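Local coordinates for DUF3218 domain-containing protein (Pseudomonas aeruginosa, PDB 2IGS) that is of unknown function but belongs to the DUF3218 family and pairs with a second copy across a two-fold interface in the crystal, at the interface of chains A and B. Coordinates in Å, arbitrary orientation; residue numbers count along the deposited sequence, not the author numbering. Chains: chain A/B, Hypothetical protein.

Contact 1: the interface of chains A and B. Residues chain A 194-195, 198-199; chain B 191-192, 195.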
# COMPACT_ATOMS: atom_id res chain seq x y z
N PHE A 194 8.94 -0.02 -10.05
CA PHE A 194 9.20 0.52 -11.39
C PHE A 194 10.53 1.30 -11.38
O PHE A 194 11.40 1.11 -12.23
CB PHE A 194 8.03 1.42 -11.84
CG PHE A 194 8.21 2.06 -13.21
CD1 PHE A 194 9.18 3.01 -13.44
CD2 PHE A 194 7.35 1.76 -14.25
CE1 PHE A 194 9.33 3.63 -14.70
CE2 PHE A 194 7.49 2.36 -15.50
CZ PHE A 194 8.48 3.30 -15.72
N ASN A 195 10.67 2.16 -10.38
CA ASN A 195 11.82 3.03 -10.25
C ASN A 195 13.10 2.44 -9.69
O ASN A 195 14.17 2.89 -10.04
CB ASN A 195 11.40 4.31 -9.55
CG ASN A 195 10.67 5.24 -10.51
OD1 ASN A 195 11.27 5.74 -11.46
ND2 ASN A 195 9.35 5.39 -10.33
N LYS A 198 14.32 0.57 -12.80
CA LYS A 198 14.82 1.65 -13.64
C LYS A 198 16.24 2.18 -13.23
O LYS A 198 17.11 2.37 -14.10
CB LYS A 198 13.78 2.78 -13.74
CG LYS A 198 14.30 4.15 -14.20
CD LYS A 198 13.46 4.70 -15.34
CE LYS A 198 14.27 5.68 -16.21
NZ LYS A 198 14.23 5.20 -17.64
N SER A 199 16.47 2.41 -11.93
CA SER A 199 17.79 2.85 -11.44
C SER A 199 18.82 1.72 -11.31
O SER A 199 20.01 1.98 -11.35
CB SER A 199 17.68 3.60 -10.11
OG SER A 199 16.65 4.56 -10.18
N SER B 191 9.37 7.76 -18.38
CA SER B 191 9.98 6.95 -17.36
C SER B 191 11.15 7.69 -16.72
O SER B 191 11.35 7.60 -15.51
CB SER B 191 10.43 5.65 -18.03
OG SER B 191 11.49 5.06 -17.34
N ASP B 192 11.89 8.44 -17.54
CA ASP B 192 12.97 9.33 -17.10
C ASP B 192 12.46 10.44 -16.20
O ASP B 192 13.05 10.70 -15.15
CB ASP B 192 13.66 9.97 -18.31
CG ASP B 192 14.71 9.08 -18.97
OD1 ASP B 192 14.93 7.93 -18.53
OD2 ASP B 192 15.35 9.55 -19.96
N ASN B 195 11.00 9.06 -12.83
CA ASN B 195 12.14 8.75 -11.95
C ASN B 195 12.76 9.98 -11.28
O ASN B 195 12.97 10.00 -10.08
CB ASN B 195 13.21 7.97 -12.74
CG ASN B 195 14.32 7.40 -11.85
OD1 ASN B 195 14.26 6.23 -11.44
ND2 ASN B 195 15.33 8.19 -11.59

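Contact 2: the interface of chains A and B. Residues chain A 134, 142, 185, 190-191, 194-195; chain B 134, 185, 190, 194.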
# COMPACT_ATOMS: atom_id res chain seq x y z
N PHE A 134 5.79 0.41 -19.91
CA PHE A 134 4.53 -0.29 -19.62
C PHE A 134 4.19 -1.43 -20.56
O PHE A 134 4.33 -1.34 -21.77
CB PHE A 134 3.37 0.72 -19.56
CG PHE A 134 3.49 1.76 -18.45
CD1 PHE A 134 3.98 3.04 -18.73
CD2 PHE A 134 3.11 1.47 -17.13
CE1 PHE A 134 4.08 4.02 -17.70
CE2 PHE A 134 3.19 2.42 -16.12
CZ PHE A 134 3.69 3.70 -16.41
N ILE A 142 -2.41 1.35 -22.93
CA ILE A 142 -2.03 1.08 -21.58
C ILE A 142 -3.33 1.08 -20.80
O ILE A 142 -4.19 1.92 -21.05
CB ILE A 142 -0.97 2.12 -21.05
CG1 ILE A 142 0.35 1.98 -21.82
CG2 ILE A 142 -0.72 1.95 -19.54
CD1 ILE A 142 1.32 3.16 -21.61
N LEU A 185 0.05 -1.93 -12.48
CA LEU A 185 0.51 -0.57 -12.32
C LEU A 185 -0.19 0.21 -11.20
O LEU A 185 0.27 1.30 -10.82
CB LEU A 185 0.52 0.20 -13.66
CG LEU A 185 -0.73 0.48 -14.51
CD1 LEU A 185 -1.71 1.39 -13.81
CD2 LEU A 185 -0.30 1.13 -15.83
N PHE A 190 4.03 -0.53 -6.87
CA PHE A 190 4.46 -0.45 -8.28
C PHE A 190 5.43 0.71 -8.55
O PHE A 190 6.45 0.55 -9.21
CB PHE A 190 3.25 -0.34 -9.22
CG PHE A 190 3.61 -0.40 -10.64
CD1 PHE A 190 3.75 -1.62 -11.29
CD2 PHE A 190 3.84 0.78 -11.36
CE1 PHE A 190 4.08 -1.67 -12.63
CE2 PHE A 190 4.18 0.73 -12.71
CZ PHE A 190 4.31 -0.49 -13.34
N SER A 191 5.09 1.88 -8.05
CA SER A 191 5.91 3.07 -8.25
C SER A 191 7.36 2.87 -7.74
O SER A 191 8.32 3.20 -8.43
CB SER A 191 5.21 4.26 -7.56
OG SER A 191 5.76 5.49 -7.93
N PHE A 194 8.94 -0.02 -10.05
CA PHE A 194 9.20 0.52 -11.39
C PHE A 194 10.53 1.30 -11.38
O PHE A 194 11.40 1.11 -12.23
CB PHE A 194 8.03 1.42 -11.84
CG PHE A 194 8.21 2.06 -13.21
CD1 PHE A 194 9.18 3.01 -13.44
CD2 PHE A 194 7.35 1.76 -14.25
CE1 PHE A 194 9.33 3.63 -14.70
CE2 PHE A 194 7.49 2.36 -15.50
CZ PHE A 194 8.48 3.30 -15.72
N ASN A 195 10.67 2.16 -10.38
CA ASN A 195 11.82 3.03 -10.25
C ASN A 195 13.10 2.44 -9.69
O ASN A 195 14.17 2.89 -10.04
CB ASN A 195 11.40 4.31 -9.55
CG ASN A 195 10.67 5.24 -10.51
OD1 ASN A 195 11.27 5.74 -11.46
ND2 ASN A 195 9.35 5.39 -10.33
N PHE B 134 -0.12 7.53 -10.93
CA PHE B 134 -0.69 7.76 -12.27
C PHE B 134 -2.08 8.30 -12.18
O PHE B 134 -2.91 7.77 -11.44
CB PHE B 134 -0.69 6.47 -13.08
CG PHE B 134 0.59 5.71 -12.99
CD1 PHE B 134 0.61 4.42 -12.48
CD2 PHE B 134 1.79 6.31 -13.35
CE1 PHE B 134 1.80 3.72 -12.38
CE2 PHE B 134 2.98 5.62 -13.25
CZ PHE B 134 2.99 4.33 -12.76
N LEU B 185 1.67 8.93 -20.11
CA LEU B 185 2.26 7.65 -19.76
C LEU B 185 3.09 7.04 -20.89
O LEU B 185 4.16 6.46 -20.64
CB LEU B 185 1.18 6.66 -19.29
CG LEU B 185 1.04 6.28 -17.80
CD1 LEU B 185 1.15 7.47 -16.83
CD2 LEU B 185 -0.24 5.49 -17.53
N PHE B 190 8.84 9.55 -20.52
CA PHE B 190 7.97 9.49 -19.32
C PHE B 190 8.74 8.90 -18.13
O PHE B 190 8.75 9.46 -17.04
CB PHE B 190 6.69 8.68 -19.54
CG PHE B 190 5.94 8.42 -18.23
CD1 PHE B 190 5.11 9.40 -17.68
CD2 PHE B 190 6.13 7.23 -17.51
CE1 PHE B 190 4.46 9.19 -16.49
CE2 PHE B 190 5.48 7.02 -16.31
CZ PHE B 190 4.65 7.99 -15.80
N PHE B 194 9.43 10.64 -14.62
CA PHE B 194 8.82 9.94 -13.46
C PHE B 194 9.90 9.68 -12.41
O PHE B 194 9.73 10.02 -11.25
CB PHE B 194 8.24 8.63 -14.00
CG PHE B 194 7.56 7.73 -12.99
CD1 PHE B 194 7.42 6.36 -13.28
CD2 PHE B 194 7.00 8.22 -11.81
CE1 PHE B 194 6.73 5.48 -12.38
CE2 PHE B 194 6.32 7.36 -10.89
CZ PHE B 194 6.18 5.99 -11.17

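Contact 1: the interface of chains A and B
A:Lys198 reaches across to B:Ser191 and B:Asp192 and gives this helix-to-helix patch of the DUF3218 protein its polar grip. All seven residues lie on helix 190-200 of one copy or the other, and the two helices meet steeply near the two-fold axis. As modelled, the lysine leaves its backbone with CG anti to the backbone N (chi1 161°), then bends at chi2 and chi4, which lays its chain beside B:Asn195 and brings the ammonium NZ to the start of the partner helix; CD and CE sit too close to the hydroxyl OG of B:Ser191, and their positions are doubtful. NZ donates to that OG of B:Ser191 at 2.8 Å. It also forms a salt bridge with B:Asp192, NZ lying 3.0 Å from the carboxylate OD1 and approaching nearly along the C-O axis. The aspartate side chain stands roughly perpendicular to the lysine chain. B:Ser191 and B:Asp192 sit in the first turn of their helix, whose amino end may add to the stability of the carboxylate.

Beside the lysine stem, A:Asn195 and B:Asn195 run antiparallel alongside one another with amide planes 51° apart. Their modelled OD1 atoms stand 3.0 Å from each other, a clash of two acceptors. Exchanging OD1 and ND2 of B:Asn195 would turn this into a plausible amide-amide hydrogen bond. The same exchange would place a donor near the hydroxyl OG of A:Ser199, now 3.2 Å from B:Asn195 OD1. That hydroxyl already donates to the backbone O of A:Asn195, one turn back, at 3.0 Å, which fixes its rotation.

On the other flank A:Phe194 turns its ring edge to B:Ser191: CZ meets the serine CB in the ring plane at 3.8 Å. This apolar contact borders the serine whose OG, anti to its backbone N (chi1 154°), faces the lysine.

Contact 2: the interface of chains A and B
The ring tips of A:Phe134 and B:Phe134 meet across the interface of the two copies, in an aromatic cluster where no polar atom of one chain bonds to the other. Their rings stand edge-to-face, planes 79° apart and centroids 5.4 Å apart. The A:Phe134 edge also points at B:Phe190, its CE1 lying 3.6 Å from CE2 of that ring, while CG of B:Leu185 packs against the same CE1. The B:Phe190 ring is held between its own B:Leu185 CA on one face and B:Phe194 CB on the other.

B:Phe134 makes the matching approach to the opposite copy. Its CE1 lies 3.7 Å from CD2 of A:Phe190 and, in the ring plane, 3.3 Å from the carbonyl O of A:Leu185. A:Leu185 CA caps the centre of the A:Phe190 ring.

B:Phe194, the third heavily buried ring, lays its rim on a face of A:Phe194, CE1 3.6 Å above that plane, with the rings inclined at 57°. The copies are not exact mates here, since the two Phe194 rings are turned differently about CB-CG. ND2 of A:Asn195 stands over one face of B:Phe194, toward its rim, 3.3 Å from CZ; the amide plane is steep to the ring and may point an N-H at the aromatic face. ND2 also donates to the backbone O of A:Ser191, fixing the amide, and the hydroxyl OG of A:Ser191 meets the CZ end of B:Phe194 at 3.3 Å.

The cluster joins strand 132-134, the loop carrying residue 185 and the first turns of helix 190-200 from both copies, close to the two-fold axis.

Contact 1 and contact 2 are neighbouring patches of one two-fold interface, their C-alpha centres about 8 Å apart. They share A:Phe194 and A:Asn195, and helix 190-200 runs through both. Contact 1 supplies charged and polar pairing along that helix, whereas contact 2 adds strand 132-134 and the loop that leads into helix 190-200 to form an apolar core beside it. The arrangement of contact 1 recurs with the chains exchanged, apart from local side-chain differences. Such a mixed, continuous surface would suit a dimer, but the structure alone does not show whether this pair, within the deposited eight-chain assembly, forms in solution.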